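Local coordinates for protein porin (Rhodobacter blasticus, PDB 3PRN) that forms channels across the outer membrane that let small hydrophilic solutes of up to about 0.6 kDa diffuse passively, at residues 99-103 / 282-286; 249-255 / 271-277. The protein carries 1 engineered substitution. One frame throughout, in Å; residues are numbered along the deposited sequence.

Interaction 1: residues 99-103 / 282-286. With C8E ((hydroxyethyloxy)tri(ethyloxy)octane), chain D.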
ATOM      1  N   GLU A  99     -28.482   4.686  11.425  1.00 22.53           N
ATOM      2  CA  GLU A  99     -27.225   4.222  12.050  1.00 21.87           C
ATOM      3  C   GLU A  99     -26.797   5.066  13.234  1.00 22.17           C
ATOM      4  O   GLU A  99     -27.065   6.260  13.335  1.00 22.36           O
ATOM      5  CB  GLU A  99     -26.110   4.109  10.992  1.00 21.30           C
ATOM      6  CG  GLU A  99     -26.383   2.930  10.034  1.00 21.69           C
ATOM      7  CD  GLU A  99     -25.414   2.891   8.858  1.00 23.05           C
ATOM      8  OE1 GLU A  99     -24.674   3.896   8.663  1.00 22.71           O
ATOM      9  OE2 GLU A  99     -25.371   1.865   8.128  1.00 21.50           O
ATOM     10  N   MET A 100     -26.087   4.457  14.179  1.00 21.20           N
ATOM     11  CA  MET A 100     -25.620   5.089  15.377  1.00 20.69           C
ATOM     12  C   MET A 100     -24.401   4.364  15.985  1.00 19.89           C
ATOM     13  O   MET A 100     -24.050   3.282  15.495  1.00 20.16           O
ATOM     14  CB  MET A 100     -26.756   5.070  16.434  1.00 20.62           C
ATOM     15  CG  MET A 100     -27.418   3.675  16.500  1.00 22.49           C
ATOM     16  SD  MET A 100     -28.490   3.543  17.979  1.00 23.81           S
ATOM     17  CE  MET A 100     -29.821   4.608  17.501  1.00 21.13           C
ATOM     18  N   GLY A 101     -23.808   4.983  16.986  1.00 18.84           N
ATOM     19  CA  GLY A 101     -22.632   4.409  17.637  1.00 19.62           C
ATOM     20  C   GLY A 101     -21.370   4.765  16.799  1.00 20.22           C
ATOM     21  O   GLY A 101     -21.480   5.245  15.648  1.00 19.05           O
ATOM     22  N   TYR A 102     -20.196   4.483  17.363  1.00 19.60           N
ATOM     23  CA  TYR A 102     -18.970   4.865  16.640  1.00 21.30           C
ATOM     24  C   TYR A 102     -18.706   3.989  15.434  1.00 21.18           C
ATOM     25  O   TYR A 102     -17.858   4.361  14.596  1.00 22.63           O
ATOM     26  CB  TYR A 102     -17.783   4.887  17.602  1.00 20.13           C
ATOM     27  CG  TYR A 102     -16.994   3.641  17.841  1.00 21.54           C
ATOM     28  CD1 TYR A 102     -17.458   2.654  18.676  1.00 20.41           C
ATOM     29  CD2 TYR A 102     -15.752   3.429  17.187  1.00 20.66           C
ATOM     30  CE1 TYR A 102     -16.710   1.520  18.947  1.00 20.70           C
ATOM     31  CE2 TYR A 102     -15.017   2.269  17.408  1.00 20.03           C
ATOM     32  CZ  TYR A 102     -15.487   1.348  18.323  1.00 20.59           C
ATOM     33  OH  TYR A 102     -14.824   0.220  18.588  1.00 20.44           O
ATOM     34  N   GLU A 103     -19.469   2.912  15.226  1.00 21.99           N
ATOM     35  CA  GLU A 103     -19.254   2.126  14.009  1.00 22.77           C
ATOM     36  C   GLU A 103     -20.403   2.303  13.032  1.00 22.54           C
ATOM     37  O   GLU A 103     -20.434   1.509  12.078  1.00 22.64           O
ATOM     38  CB  GLU A 103     -19.064   0.643  14.350  1.00 24.97           C
ATOM     39  CG  GLU A 103     -17.863   0.470  15.276  1.00 31.21           C
ATOM     40  CD  GLU A 103     -17.853  -0.944  15.858  1.00 37.33           C
ATOM     41  OE1 GLU A 103     -18.820  -1.304  16.589  1.00 41.40           O
ATOM     42  OE2 GLU A 103     -16.891  -1.641  15.557  1.00 39.17           O
ATOM     43  N   ASP A 282     -21.696  -0.166  21.996  1.00 22.17           N
ATOM     44  CA  ASP A 282     -20.361   0.312  21.614  1.00 22.48           C
ATOM     45  C   ASP A 282     -20.139   1.716  22.163  1.00 22.42           C
ATOM     46  O   ASP A 282     -21.114   2.431  22.470  1.00 21.69           O
ATOM     47  CB  ASP A 282     -20.282   0.302  20.063  0.50 21.52           C
ATOM     48  CG  ASP A 282     -21.173   1.370  19.458  0.50 23.16           C
ATOM     49  OD1 ASP A 282     -20.815   2.572  19.550  0.50 25.21           O
ATOM     50  OD2 ASP A 282     -22.246   1.106  18.889  0.50 22.87           O
ATOM     51  N   VAL A 283     -18.911   2.125  22.334  1.00 21.56           N
ATOM     52  CA  VAL A 283     -18.538   3.488  22.684  1.00 20.74           C
ATOM     53  C   VAL A 283     -17.125   3.695  22.106  1.00 20.01           C
ATOM     54  O   VAL A 283     -16.236   2.877  22.342  1.00 19.59           O
ATOM     55  CB  VAL A 283     -18.602   3.793  24.193  1.00 21.38           C
ATOM     56  CG1 VAL A 283     -17.630   3.003  25.029  1.00 21.51           C
ATOM     57  CG2 VAL A 283     -18.371   5.301  24.427  1.00 24.46           C
ATOM     58  N   GLY A 284     -16.941   4.776  21.381  1.00 20.81           N
ATOM     59  CA  GLY A 284     -15.640   5.052  20.777  1.00 20.93           C
ATOM     60  C   GLY A 284     -15.551   6.458  20.174  1.00 21.08           C
ATOM     61  O   GLY A 284     -16.485   7.263  20.280  1.00 22.25           O
ATOM     62  N   VAL A 285     -14.394   6.690  19.561  1.00 20.23           N
ATOM     63  CA  VAL A 285     -14.074   7.959  18.883  1.00 21.36           C
ATOM     64  C   VAL A 285     -13.676   7.735  17.442  1.00 20.40           C
ATOM     65  O   VAL A 285     -13.031   6.742  17.104  1.00 21.23           O
ATOM     66  CB  VAL A 285     -12.817   8.638  19.444  1.00 23.50           C
ATOM     67  CG1 VAL A 285     -12.997  10.136  19.689  1.00 23.36           C
ATOM     68  CG2 VAL A 285     -12.330   8.044  20.756  1.00 25.85           C
ATOM     69  N   ARG A 286     -14.070   8.674  16.636  1.00 20.56           N
ATOM     70  CA  ARG A 286     -13.653   8.717  15.244  1.00 19.71           C
ATOM     71  C   ARG A 286     -12.994  10.107  15.050  1.00 20.50           C
ATOM     72  O   ARG A 286     -13.540  11.143  15.484  1.00 20.41           O
ATOM     73  CB  ARG A 286     -14.834   8.557  14.303  1.00 21.21           C
ATOM     74  CG  ARG A 286     -14.422   8.727  12.842  1.00 23.84           C
ATOM     75  CD  ARG A 286     -15.613   8.848  11.905  1.00 24.99           C
ATOM     76  NE  ARG A 286     -15.280   9.487  10.629  1.00 26.86           N
ATOM     77  CZ  ARG A 286     -15.750   9.069   9.451  1.00 27.09           C
ATOM     78  NH1 ARG A 286     -16.568   8.011   9.377  1.00 26.62           N
ATOM     79  NH2 ARG A 286     -15.459   9.650   8.282  1.00 27.07           N
TER
HETATM   80  C1  C8E D 292     -17.796  -2.602  29.037  1.00 79.77           C
HETATM   81  C2  C8E D 292     -18.743  -3.011  27.973  1.00 80.38           C
HETATM   82  C3  C8E D 292     -19.706  -1.978  27.661  1.00 80.58           C
HETATM   83  C4  C8E D 292     -19.065  -1.117  26.632  1.00 80.98           C
HETATM   84  C5  C8E D 292     -20.242  -0.497  25.974  1.00 82.11           C
HETATM   85  C6  C8E D 292     -20.211   0.924  26.212  1.00 83.79           C
HETATM   86  C7  C8E D 292     -21.622   1.267  26.102  1.00 85.37           C
HETATM   87  C8  C8E D 292     -21.752   2.706  26.469  1.00 87.04           C
HETATM   88  O9  C8E D 292     -22.723   3.528  25.813  1.00 88.63           O
HETATM   89  C10 C8E D 292     -24.078   3.355  26.216  1.00 89.91           C
HETATM   90  C11 C8E D 292     -24.936   3.918  25.120  1.00 91.04           C
HETATM   91  O12 C8E D 292     -24.993   5.378  25.207  1.00 91.85           O
HETATM   92  C13 C8E D 292     -26.324   5.905  25.013  1.00 93.04           C
HETATM   93  C14 C8E D 292     -27.140   6.776  26.022  1.00 94.71           C
HETATM   94  O15 C8E D 292     -28.559   7.121  25.837  1.00 96.45           O
HETATM   95  C16 C8E D 292     -28.713   8.549  25.620  1.00 97.42           C
HETATM   96  C17 C8E D 292     -28.834   9.385  26.898  1.00 98.30           C
HETATM   97  O18 C8E D 292     -29.398  10.699  27.058  1.00 98.66           O
HETATM   98  C19 C8E D 292     -28.912  11.788  26.236  1.00 98.46           C
HETATM   99  C20 C8E D 292     -27.759  12.802  26.644  1.00 97.84           C
HETATM  100  O21 C8E D 292     -26.458  12.164  26.717  1.00 97.65           O
HETATM  101  O   HOH W   1     -22.078   1.294  16.038  1.00 25.91           O
HETATM  102  O   HOH W   2     -16.989   5.663  11.565  1.00 37.29           O
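Residues 99-103, an irregular stretch, cross the inner face of strand 282-286 and come closest at G101 (CA 6.1 Å from D282 CA) and Y102 (CA 5.3 Å from G284 CA). They belong to the long loop between strands 78-83 and 131-138, which in the general porins folds into the barrel to narrow it at the eyelet. The one direct hydrogen bond between the two segments is from Y102 N to D282 OD1 (3.0 Å): the short aspartate side chain reaches in from the wall and accepts a loop amide. D282 OD2 is hydrogen-bonded to S270 on the neighbouring strand 265-273 and receives a water (2.9 Å) that also donates to M100 O (2.9 Å) and accepts from E103 N (3.2 Å). Glycine suits position 101, whose phi is positive and where an ideal CB would fall 2.2 Å from D282 OD2. At G284 a CB would lie 2.5 Å from Y102 CG, and its absence lets one ring face rest over G284 CA; Y102 OH is hydrogen-bonded to S28 O, and E103 OE2 to S28 and Q13. V283 and V285 point away from the loop, toward the outside, where V283 CG1 meets detergent atom C6 at 3.5 Å. Over the ring face a CH-pi contact forms, with G284 CA 3.8 Å from the Y102 centroid and 22° off the normal.

Interaction 2: residues 249-255 / 271-277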
ATOM      1  N   ALA A 249     -39.839 -13.044  14.563  1.00 25.15           N
ATOM      2  CA  ALA A 249     -38.783 -12.053  14.881  1.00 26.25           C
ATOM      3  C   ALA A 249     -39.194 -11.089  15.968  1.00 25.80           C
ATOM      4  O   ALA A 249     -40.323 -10.672  16.095  1.00 26.83           O
ATOM      5  CB  ALA A 249     -38.461 -11.293  13.585  1.00 24.53           C
ATOM      6  N   ASP A 250     -38.257 -10.620  16.787  1.00 26.54           N
ATOM      7  CA  ASP A 250     -38.454  -9.563  17.760  1.00 26.58           C
ATOM      8  C   ASP A 250     -38.402  -8.207  17.041  1.00 27.10           C
ATOM      9  O   ASP A 250     -37.867  -8.065  15.953  1.00 25.78           O
ATOM     10  CB  ASP A 250     -37.278  -9.544  18.753  1.00 30.33           C
ATOM     11  CG  ASP A 250     -37.253 -10.861  19.542  1.00 33.97           C
ATOM     12  OD1 ASP A 250     -38.339 -11.248  20.038  1.00 34.98           O
ATOM     13  OD2 ASP A 250     -36.197 -11.498  19.665  1.00 36.29           O
ATOM     14  N   THR A 251     -38.914  -7.177  17.694  1.00 27.06           N
ATOM     15  CA  THR A 251     -38.743  -5.812  17.196  1.00 27.40           C
ATOM     16  C   THR A 251     -37.323  -5.380  17.545  1.00 27.67           C
ATOM     17  O   THR A 251     -36.869  -5.601  18.691  1.00 28.53           O
ATOM     18  CB  THR A 251     -39.752  -4.869  17.912  1.00 29.27           C
ATOM     19  OG1 THR A 251     -41.050  -5.281  17.441  1.00 29.96           O
ATOM     20  CG2 THR A 251     -39.591  -3.419  17.466  1.00 27.20           C
ATOM     21  N   ALA A 252     -36.620  -4.835  16.551  1.00 27.05           N
ATOM     22  CA  ALA A 252     -35.260  -4.374  16.853  1.00 26.51           C
ATOM     23  C   ALA A 252     -35.376  -2.890  17.231  1.00 26.29           C
ATOM     24  O   ALA A 252     -36.259  -2.176  16.741  1.00 26.47           O
ATOM     25  CB  ALA A 252     -34.405  -4.469  15.586  1.00 23.65           C
ATOM     26  N   TYR A 253     -34.486  -2.463  18.078  1.00 26.46           N
ATOM     27  CA  TYR A 253     -34.447  -1.086  18.498  1.00 26.77           C
ATOM     28  C   TYR A 253     -33.033  -0.689  18.927  1.00 26.52           C
ATOM     29  O   TYR A 253     -32.140  -1.453  19.211  1.00 25.28           O
ATOM     30  CB  TYR A 253     -35.479  -0.733  19.596  1.00 28.95           C
ATOM     31  CG  TYR A 253     -35.275  -1.558  20.828  1.00 35.21           C
ATOM     32  CD1 TYR A 253     -35.898  -2.808  20.943  1.00 39.04           C
ATOM     33  CD2 TYR A 253     -34.461  -1.110  21.848  1.00 39.85           C
ATOM     34  CE1 TYR A 253     -35.693  -3.585  22.080  1.00 42.30           C
ATOM     35  CE2 TYR A 253     -34.246  -1.882  22.997  1.00 43.68           C
ATOM     36  CZ  TYR A 253     -34.865  -3.116  23.094  1.00 45.00           C
ATOM     37  OH  TYR A 253     -34.660  -3.885  24.236  1.00 47.84           O
ATOM     38  N   GLY A 254     -32.851   0.660  18.963  1.00 26.20           N
ATOM     39  CA  GLY A 254     -31.537   1.157  19.399  1.00 24.61           C
ATOM     40  C   GLY A 254     -31.637   2.600  19.874  1.00 24.91           C
ATOM     41  O   GLY A 254     -32.465   3.389  19.420  1.00 24.95           O
ATOM     42  N   ILE A 255     -30.746   2.949  20.771  1.00 24.48           N
ATOM     43  CA  ILE A 255     -30.641   4.287  21.302  1.00 25.63           C
ATOM     44  C   ILE A 255     -29.152   4.631  21.384  1.00 25.37           C
ATOM     45  O   ILE A 255     -28.295   3.819  21.746  1.00 25.27           O
ATOM     46  CB  ILE A 255     -31.341   4.426  22.668  1.00 28.67           C
ATOM     47  CG1 ILE A 255     -31.254   5.891  23.110  1.00 31.61           C
ATOM     48  CG2 ILE A 255     -30.667   3.508  23.661  1.00 30.32           C
ATOM     49  CD1 ILE A 255     -31.041   5.988  24.627  1.00 36.01           C
ATOM     50  N   VAL A 271     -26.578   1.433  22.227  1.00 23.05           N
ATOM     51  CA  VAL A 271     -27.000   0.167  22.844  1.00 23.24           C
ATOM     52  C   VAL A 271     -28.114  -0.290  21.893  1.00 23.83           C
ATOM     53  O   VAL A 271     -29.014   0.493  21.564  1.00 23.43           O
ATOM     54  CB  VAL A 271     -27.337   0.344  24.305  0.50 24.80           C
ATOM     55  CG1 VAL A 271     -28.648   1.096  24.469  0.50 26.26           C
ATOM     56  CG2 VAL A 271     -27.360  -0.978  25.065  0.50 24.94           C
ATOM     57  N   GLN A 272     -28.041  -1.487  21.344  1.00 23.03           N
ATOM     58  CA  GLN A 272     -29.014  -1.929  20.368  1.00 24.63           C
ATOM     59  C   GLN A 272     -29.461  -3.361  20.601  1.00 24.18           C
ATOM     60  O   GLN A 272     -28.742  -4.174  21.176  1.00 25.36           O
ATOM     61  CB  GLN A 272     -28.395  -1.817  18.942  1.00 22.55           C
ATOM     62  CG  GLN A 272     -27.989  -0.390  18.583  1.00 22.63           C
ATOM     63  CD  GLN A 272     -27.388  -0.291  17.200  1.00 24.68           C
ATOM     64  OE1 GLN A 272     -27.964  -0.736  16.198  1.00 25.50           O
ATOM     65  NE2 GLN A 272     -26.176   0.255  17.089  1.00 25.09           N
ATOM     66  N   SER A 273     -30.652  -3.676  20.140  1.00 25.06           N
ATOM     67  CA  SER A 273     -31.229  -5.030  20.322  1.00 25.97           C
ATOM     68  C   SER A 273     -31.739  -5.523  18.975  1.00 26.12           C
ATOM     69  O   SER A 273     -32.508  -4.789  18.319  1.00 26.09           O
ATOM     70  CB  SER A 273     -32.325  -4.896  21.400  1.00 27.41           C
ATOM     71  OG  SER A 273     -32.827  -6.162  21.746  1.00 30.45           O
ATOM     72  N   GLY A 274     -31.329  -6.713  18.534  1.00 26.22           N
ATOM     73  CA  GLY A 274     -31.637  -7.245  17.261  1.00 27.48           C
ATOM     74  C   GLY A 274     -32.940  -8.004  17.049  1.00 28.31           C
ATOM     75  O   GLY A 274     -33.735  -8.138  17.983  1.00 28.79           O
ATOM     76  N   PHE A 275     -33.144  -8.513  15.845  1.00 28.19           N
ATOM     77  CA  PHE A 275     -34.350  -9.271  15.511  1.00 29.28           C
ATOM     78  C   PHE A 275     -34.374 -10.668  16.176  1.00 30.55           C
ATOM     79  O   PHE A 275     -35.458 -11.254  16.300  1.00 29.06           O
ATOM     80  CB  PHE A 275     -34.513  -9.442  14.003  1.00 27.04           C
ATOM     81  CG  PHE A 275     -34.553  -8.118  13.276  1.00 26.81           C
ATOM     82  CD1 PHE A 275     -35.619  -7.281  13.377  1.00 24.97           C
ATOM     83  CD2 PHE A 275     -33.443  -7.763  12.461  1.00 26.54           C
ATOM     84  CE1 PHE A 275     -35.691  -6.086  12.664  1.00 26.87           C
ATOM     85  CE2 PHE A 275     -33.494  -6.556  11.793  1.00 26.03           C
ATOM     86  CZ  PHE A 275     -34.602  -5.704  11.878  1.00 26.31           C
ATOM     87  N   ALA A 276     -33.230 -11.154  16.629  1.00 30.35           N
ATOM     88  CA  ALA A 276     -33.137 -12.440  17.316  1.00 33.12           C
ATOM     89  C   ALA A 276     -32.717 -12.212  18.759  1.00 33.35           C
ATOM     90  O   ALA A 276     -32.030 -13.017  19.374  1.00 34.31           O
ATOM     91  CB  ALA A 276     -32.122 -13.351  16.618  1.00 34.14           C
ATOM     92  N   ASN A 277     -33.119 -11.071  19.307  1.00 34.46           N
ATOM     93  CA  ASN A 277     -32.753 -10.722  20.654  1.00 36.18           C
ATOM     94  C   ASN A 277     -31.269 -10.510  20.937  1.00 35.36           C
ATOM     95  O   ASN A 277     -30.930 -10.461  22.144  1.00 36.65           O
ATOM     96  CB  ASN A 277     -33.214 -11.897  21.588  1.00 43.19           C
ATOM     97  CG  ASN A 277     -33.809 -11.277  22.848  1.00 48.68           C
ATOM     98  OD1 ASN A 277     -34.307 -10.143  22.786  1.00 51.49           O
ATOM     99  ND2 ASN A 277     -33.774 -11.925  23.986  1.00 51.19           N
TER
HETATM  100  O   HOH W   3     -34.961  -6.772  20.029  1.00 33.92           O
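Four backbone hydrogen bonds tie the antiparallel strands together in two reciprocal pairs: Y253 N to S273 O (3.1 Å) with S273 N to Y253 O (2.8 Å), and I255 N to V271 O (3.1 Å) with V271 N to I255 O (3.0 Å). Between them G254 and Q272 form a non-hydrogen-bonded pair, their CA atoms just 4.1 Å apart; glycine permits this, because a CB on G254 would be 2.9 Å from Q272 CG. Beyond the regular strands, D250 N donates to F275 O (2.9 Å), and a water links the two segments where the regular pairing stops, donating to T251 O (2.6 Å) and G274 O (2.7 Å) and accepting from S273 OG (2.8 Å). The chain then bends away in a type I turn, G274 to N277. On the outer face, S273 CB lies over the Y253 ring, 3.8 Å from its centroid, and I255 CG2 meets V271 CG1 at 3.2 Å, an apolar patch suited to detergent, which touches I255. On the inner face A252 CB sits over the F275 ring, 3.9 Å from its centroid; the small methyl leaves space for the ring. These are the open ends of hairpin 252-262/265-273 in the 16-stranded barrel: strand 235-244 flanks the first strand, with backbone hydrogen bonds between A252 and S242 and between G254 and Y240, and strand 279-288 flanks the second, where Q272 is backbone hydrogen-bonded to V280.

Overall arrangement
Interactions 1 and 2 share one stretch of barrel wall, because strand 265-273 lies between strands 252-262 and 279-288. Their centres are about 17 Å apart, yet M100 joins them: its side-chain end leads away from strand 282-286 and over strand 265-273, with M100 CE 3.5 Å from G254 O, SD 3.6 Å from I255 C and CG 3.7 Å from Q272 NE2. The loop of interaction 1 thus also packs on the wall formed by interaction 2, through M100 and the Q272-S105 hydrogen bond, next to the engineered W104. Magnesium, bound at S28 and D57, lies about 4 Å from the nearest side-chain atom of E103 but about 13 Å from that of Q272, so interaction 1 is beside the metal site.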